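Side-chain contacts in bromoperoxidase A1 (Streptomyces aureofaciens, PDB 1A8Q), which probably chlorinates and can brominate organic substrates as a cofactor-free haloperoxidase, perhaps in 7-chlorotetracycline biosynthesis: residues P123-S128 and Q224-D229; H26-N31 and D197-T202. One frame throughout, in Å; residues are numbered along the deposited sequence.

Contact 1. Residues P123-S128 and Q224-D229; sequences PVMIKS and QVVPID
Asp223 OD1 accepts hydrogen bonds from the backbone N atoms of Val225 and Val226, two of the residues that Met125 touches across the contact. The grip belongs to the acid loop of the alpha/beta-hydrolase fold: Asp223 forms the catalytic triad with Ser94 and His252, and its loop follows strand 215-220. Residues 123-128 leave the neighbouring parallel strand 112-118 on the way to helix 137-162, so the contact joins loops at the C-terminal ends of adjacent strands.

No hydrogen bond links the two segments. Their nearest alpha carbons, Met125 CA and Val226 CA, stand 7.5 Å apart, and the methionine side chain bridges the gap. Chi1 of -65° sets Met125 CG opposite its own carbonyl carbon; bends at chi2 (-101°) and chi3 (-74°) then carry SD and CE to the valine. The two side chains as a whole meet at about a right angle, yet the last bond of the methionine, SD to CE, runs almost parallel to the line between the two methyl groups of Val226. Sulfur and methyl therefore face one branch each: Met125 SD lies 3.8 Å from Val226 CG1, and Met125 CE lies 4.1 Å from Val226 CG2. Beyond this pair, SD of Met125 grazes the ring of Pro227 at CD, 4.3 Å away.

The same valine side chain also touches His252, which places Met125, through Val226, in what is probably a second shell around the catalytic histidine. Val135 packs on Pro227 and forms backbone hydrogen bonds with Met125 and Lys127. Apart from these apolar surfaces, the terminal methyl has a polar neighbour in van der Waals range: Met125 CE is 4.0 Å from the backbone O of Val225.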
loop_
_atom_site.group_PDB
_atom_site.type_symbol
_atom_site.label_atom_id
_atom_site.label_comp_id
_atom_site.label_asym_id
_atom_site.label_seq_id
_atom_site.Cartn_x
_atom_site.Cartn_y
_atom_site.Cartn_z
ATOM N N PRO A 123 -7.310 -5.483 -9.324
ATOM C CA PRO A 123 -8.471 -4.692 -9.560
ATOM C C PRO A 123 -9.593 -4.780 -8.524
ATOM O O PRO A 123 -10.206 -3.753 -8.278
ATOM C CB PRO A 123 -9.044 -5.267 -10.897
ATOM C CG PRO A 123 -7.985 -6.167 -11.406
ATOM C CD PRO A 123 -7.152 -6.648 -10.253
ATOM N N VAL A 124 -9.870 -5.947 -8.021
ATOM C CA VAL A 124 -10.925 -6.110 -7.015
ATOM C C VAL A 124 -10.641 -7.383 -6.243
ATOM O O VAL A 124 -10.262 -8.398 -6.805
ATOM C CB VAL A 124 -12.352 -6.058 -7.594
ATOM C CG1 VAL A 124 -12.574 -7.143 -8.628
ATOM C CG2 VAL A 124 -13.368 -6.140 -6.460
ATOM N N MET A 125 -10.802 -7.342 -4.890
ATOM C CA MET A 125 -10.512 -8.516 -4.107
ATOM C C MET A 125 -11.632 -9.540 -3.917
ATOM O O MET A 125 -11.325 -10.730 -3.881
ATOM C CB MET A 125 -10.167 -8.022 -2.647
ATOM C CG MET A 125 -8.861 -7.208 -2.774
ATOM S SD MET A 125 -7.505 -8.266 -2.243
ATOM C CE MET A 125 -7.818 -8.225 -0.468
ATOM N N ILE A 126 -12.858 -9.043 -3.784
ATOM C CA ILE A 126 -13.952 -9.952 -3.414
ATOM C C ILE A 126 -14.229 -11.054 -4.433
ATOM O O ILE A 126 -14.279 -10.817 -5.635
ATOM C CB ILE A 126 -15.217 -9.142 -3.104
ATOM C CG1 ILE A 126 -16.337 -10.005 -2.516
ATOM C CG2 ILE A 126 -15.789 -8.380 -4.292
ATOM C CD1 ILE A 126 -16.019 -10.650 -1.199
ATOM N N LYS A 127 -14.351 -12.267 -3.900
ATOM C CA LYS A 127 -14.719 -13.393 -4.758
ATOM C C LYS A 127 -16.156 -13.237 -5.252
ATOM O O LYS A 127 -17.060 -12.808 -4.543
ATOM C CB LYS A 127 -14.639 -14.685 -3.940
ATOM C CG LYS A 127 -14.896 -15.991 -4.664
ATOM C CD LYS A 127 -14.804 -17.159 -3.692
ATOM C CE LYS A 127 -15.155 -18.486 -4.381
ATOM N NZ LYS A 127 -14.397 -19.584 -3.693
ATOM N N SER A 128 -16.317 -13.639 -6.516
ATOM C CA SER A 128 -17.698 -13.653 -7.061
ATOM C C SER A 128 -17.673 -14.641 -8.222
ATOM O O SER A 128 -16.619 -15.172 -8.566
ATOM C CB SER A 128 -18.073 -12.260 -7.541
ATOM O OG SER A 128 -17.345 -11.834 -8.686
ATOM N N GLN A 224 -0.496 -14.395 1.401
ATOM C CA GLN A 224 -1.663 -14.991 2.087
ATOM C C GLN A 224 -2.690 -13.951 2.446
ATOM O O GLN A 224 -3.684 -14.255 3.151
ATOM C CB GLN A 224 -1.128 -15.696 3.349
ATOM C CG GLN A 224 -0.206 -16.864 3.101
ATOM C CD GLN A 224 0.377 -17.518 4.335
ATOM O OE1 GLN A 224 -0.214 -17.426 5.416
ATOM N NE2 GLN A 224 1.511 -18.193 4.200
ATOM N N VAL A 225 -2.532 -12.715 2.013
ATOM C CA VAL A 225 -3.447 -11.613 2.330
ATOM C C VAL A 225 -4.141 -11.130 1.050
ATOM O O VAL A 225 -5.376 -10.960 1.019
ATOM C CB VAL A 225 -2.705 -10.437 2.987
ATOM C CG1 VAL A 225 -3.620 -9.269 3.349
ATOM C CG2 VAL A 225 -1.985 -10.891 4.274
ATOM N N VAL A 226 -3.360 -10.891 -0.003
ATOM C CA VAL A 226 -3.852 -10.369 -1.278
ATOM C C VAL A 226 -3.453 -11.379 -2.350
ATOM O O VAL A 226 -2.305 -11.461 -2.736
ATOM C CB VAL A 226 -3.277 -8.975 -1.545
ATOM C CG1 VAL A 226 -3.724 -8.411 -2.897
ATOM C CG2 VAL A 226 -3.711 -7.987 -0.438
ATOM N N PRO A 227 -4.389 -12.191 -2.822
ATOM C CA PRO A 227 -4.042 -13.324 -3.678
ATOM C C PRO A 227 -3.554 -12.887 -5.043
ATOM O O PRO A 227 -4.233 -12.136 -5.723
ATOM C CB PRO A 227 -5.330 -14.137 -3.772
ATOM C CG PRO A 227 -6.407 -13.145 -3.468
ATOM C CD PRO A 227 -5.808 -12.262 -2.382
ATOM N N ILE A 228 -2.360 -13.400 -5.406
ATOM C CA ILE A 228 -1.773 -12.951 -6.659
ATOM C C ILE A 228 -2.662 -13.169 -7.860
ATOM O O ILE A 228 -2.716 -12.259 -8.686
ATOM C CB ILE A 228 -0.383 -13.604 -6.859
ATOM C CG1 ILE A 228 0.325 -12.989 -8.053
ATOM C CG2 ILE A 228 -0.453 -15.123 -6.964
ATOM C CD1 ILE A 228 1.785 -13.432 -8.161
ATOM N N ASP A 229 -3.291 -14.326 -7.974
ATOM C CA ASP A 229 -4.073 -14.540 -9.219
ATOM C C ASP A 229 -5.242 -13.616 -9.436
ATOM O O ASP A 229 -5.712 -13.374 -10.577
ATOM C CB ASP A 229 -4.556 -16.002 -9.200
ATOM C CG ASP A 229 -3.382 -16.951 -9.349
ATOM O OD1 ASP A 229 -2.352 -16.619 -9.975
ATOM O OD2 ASP A 229 -3.502 -18.055 -8.794
#

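Contact 2. Residues H26-N31 and D197-T202; sequences HGWPLN and DAFGYT
The His-Gly loop after strand 21-25, which in alpha/beta hydrolases commonly helps to form the oxyanion hole, presses Trp28 against Phe199 near the end of helix 189-201. The pair is buried and T-shaped. An edge of the phenyl ring points at one face of the indole, with the Phe199 ring centre 5.2 Å from that of the five-membered ring of Trp28 and the planes at 73°.

A single corner of the phenylalanine does most of the touching: Phe199 CE2 lies 3.7 Å from both CG and CD2 of Trp28, above the indole and offset toward its rim. Phe199 CZ meets the six-membered side more loosely, 4.2 Å from Trp28 CE3. Trp28 reaches out with CG anti to its backbone N (chi1 175°), and CB of Pro29, which follows a cis peptide bond, packs on the other indole face. Rotation of the indole is further fixed by NE1, which donates a hydrogen bond to Gly192 O, about two turns before Phe199 in the same helix, while Trp155 meets it edge-to-face. The Trp28 side chain comes within about 6 Å of that of Ser94 of the catalytic triad.

The loop folds on itself around Gly27 O, which Leu30 N approaches from one face of the carbonyl plane and His26 ND1 from the other, at 2.8 Å from that oxygen.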
loop_
_atom_site.group_PDB
_atom_site.type_symbol
_atom_site.label_atom_id
_atom_site.label_comp_id
_atom_site.label_asym_id
_atom_site.label_seq_id
_atom_site.Cartn_x
_atom_site.Cartn_y
_atom_site.Cartn_z
ATOM N N HIS A 26 1.414 3.598 2.034
ATOM C CA HIS A 26 1.429 2.388 2.809
ATOM C C HIS A 26 0.132 1.567 2.857
ATOM O O HIS A 26 -0.881 2.103 2.447
ATOM C CB HIS A 26 1.798 2.713 4.304
ATOM C CG HIS A 26 0.737 3.475 5.049
ATOM N ND1 HIS A 26 -0.306 2.855 5.692
ATOM C CD2 HIS A 26 0.590 4.833 5.234
ATOM C CE1 HIS A 26 -1.060 3.793 6.249
ATOM N NE2 HIS A 26 -0.568 4.971 5.998
ATOM N N GLY A 27 0.250 0.346 3.376
ATOM C CA GLY A 27 -0.949 -0.518 3.449
ATOM C C GLY A 27 -1.567 -0.539 4.856
ATOM O O GLY A 27 -1.122 0.144 5.759
ATOM N N TRP A 28 -2.600 -1.378 4.988
ATOM C CA TRP A 28 -3.287 -1.529 6.278
ATOM C C TRP A 28 -2.567 -2.580 7.063
ATOM O O TRP A 28 -2.163 -3.627 6.521
ATOM C CB TRP A 28 -4.689 -2.039 5.889
ATOM C CG TRP A 28 -5.688 -2.435 6.947
ATOM C CD1 TRP A 28 -6.634 -1.653 7.497
ATOM C CD2 TRP A 28 -5.859 -3.745 7.514
ATOM N NE1 TRP A 28 -7.394 -2.361 8.396
ATOM C CE2 TRP A 28 -6.935 -3.647 8.414
ATOM C CE3 TRP A 28 -5.236 -4.981 7.358
ATOM C CZ2 TRP A 28 -7.411 -4.732 9.161
ATOM C CZ3 TRP A 28 -5.692 -6.067 8.095
ATOM C CH2 TRP A 28 -6.776 -5.918 8.990
ATOM N N PRO A 29 -2.529 -2.471 8.408
ATOM C CA PRO A 29 -2.954 -1.312 9.180
ATOM C C PRO A 29 -1.779 -0.472 9.669
ATOM O O PRO A 29 -1.653 -0.121 10.864
ATOM C CB PRO A 29 -3.525 -2.078 10.400
ATOM C CG PRO A 29 -2.584 -3.229 10.604
ATOM C CD PRO A 29 -2.034 -3.583 9.242
ATOM N N LEU A 30 -0.856 -0.188 8.758
ATOM C CA LEU A 30 0.437 0.394 9.150
ATOM C C LEU A 30 0.484 1.868 8.919
ATOM O O LEU A 30 -0.509 2.573 9.113
ATOM C CB LEU A 30 1.502 -0.395 8.346
ATOM C CG LEU A 30 1.402 -1.913 8.444
ATOM C CD1 LEU A 30 2.527 -2.532 7.595
ATOM C CD2 LEU A 30 1.504 -2.403 9.888
ATOM N N ASN A 31 1.682 2.390 8.598
ATOM C CA ASN A 31 1.830 3.809 8.408
ATOM C C ASN A 31 3.153 4.032 7.649
ATOM O O ASN A 31 3.680 3.009 7.221
ATOM C CB ASN A 31 1.760 4.612 9.714
ATOM C CG ASN A 31 2.798 4.198 10.737
ATOM O OD1 ASN A 31 3.995 4.318 10.462
ATOM N ND2 ASN A 31 2.426 3.764 11.955
ATOM N N ASP A 197 -13.790 -2.926 4.753
ATOM C CA ASP A 197 -14.927 -2.759 3.841
ATOM C C ASP A 197 -14.438 -2.093 2.550
ATOM O O ASP A 197 -14.871 -2.462 1.455
ATOM C CB ASP A 197 -16.040 -1.894 4.420
ATOM C CG ASP A 197 -16.881 -2.616 5.461
ATOM O OD1 ASP A 197 -16.897 -3.839 5.505
ATOM O OD2 ASP A 197 -17.547 -1.932 6.270
ATOM N N ALA A 198 -13.609 -1.054 2.706
ATOM C CA ALA A 198 -13.162 -0.391 1.486
ATOM C C ALA A 198 -12.266 -1.317 0.672
ATOM O O ALA A 198 -12.451 -1.322 -0.560
ATOM C CB ALA A 198 -12.418 0.900 1.817
ATOM N N PHE A 199 -11.252 -1.954 1.271
ATOM C CA PHE A 199 -10.323 -2.683 0.380
ATOM C C PHE A 199 -10.874 -4.003 -0.113
ATOM O O PHE A 199 -10.424 -4.476 -1.165
ATOM C CB PHE A 199 -8.955 -2.850 1.033
ATOM C CG PHE A 199 -8.756 -3.766 2.196
ATOM C CD1 PHE A 199 -8.957 -5.125 2.150
ATOM C CD2 PHE A 199 -8.194 -3.228 3.369
ATOM C CE1 PHE A 199 -8.667 -5.962 3.212
ATOM C CE2 PHE A 199 -7.943 -4.056 4.441
ATOM C CZ PHE A 199 -8.146 -5.406 4.390
ATOM N N GLY A 200 -11.862 -4.567 0.587
ATOM C CA GLY A 200 -12.372 -5.875 0.199
ATOM C C GLY A 200 -13.280 -5.724 -1.040
ATOM O O GLY A 200 -13.340 -6.678 -1.812
ATOM N N TYR A 201 -14.008 -4.626 -1.091
ATOM C CA TYR A 201 -15.163 -4.591 -2.022
ATOM C C TYR A 201 -15.046 -3.567 -3.124
ATOM O O TYR A 201 -15.896 -3.567 -4.045
ATOM C CB TYR A 201 -16.431 -4.332 -1.167
ATOM C CG TYR A 201 -16.715 -5.531 -0.267
ATOM C CD1 TYR A 201 -17.479 -6.613 -0.674
ATOM C CD2 TYR A 201 -16.168 -5.562 1.026
ATOM C CE1 TYR A 201 -17.691 -7.717 0.132
ATOM C CE2 TYR A 201 -16.369 -6.668 1.831
ATOM C CZ TYR A 201 -17.161 -7.708 1.409
ATOM O OH TYR A 201 -17.308 -8.793 2.259
ATOM N N THR A 202 -14.073 -2.657 -3.073
ATOM C CA THR A 202 -14.026 -1.602 -4.098
ATOM C C THR A 202 -13.395 -2.138 -5.370
ATOM O O THR A 202 -12.380 -2.810 -5.305
ATOM C CB THR A 202 -13.239 -0.377 -3.596
ATOM O OG1 THR A 202 -13.838 0.127 -2.386
ATOM C CG2 THR A 202 -13.183 0.731 -4.631
#

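How the contacts relate
Contacts 1 and 2 lie about 13 Å apart, centre to centre, and interleave along the chain in the order 26-31, 123-128, 197-202, 224-229. Residues 26-31, 123-128 and 224-229 lie in loops after sheet strands 21-25, 112-118 and 215-220. The helical cap is inserted between the last two strands; 123-128 leads into its helix 137-162, and 197-202 ends its helix 189-201. Each contact thus joins a loop near the catalytic triad to the cap or its entrance. They also meet directly: Met125 CG packs 3.5 Å from Phe199 O, and Ile126 CD1 lies 3.6 Å from Tyr201 CE1. Phe140 of helix 137-162 touches both Met125 and Phe199, giving the two contacts a common neighbour.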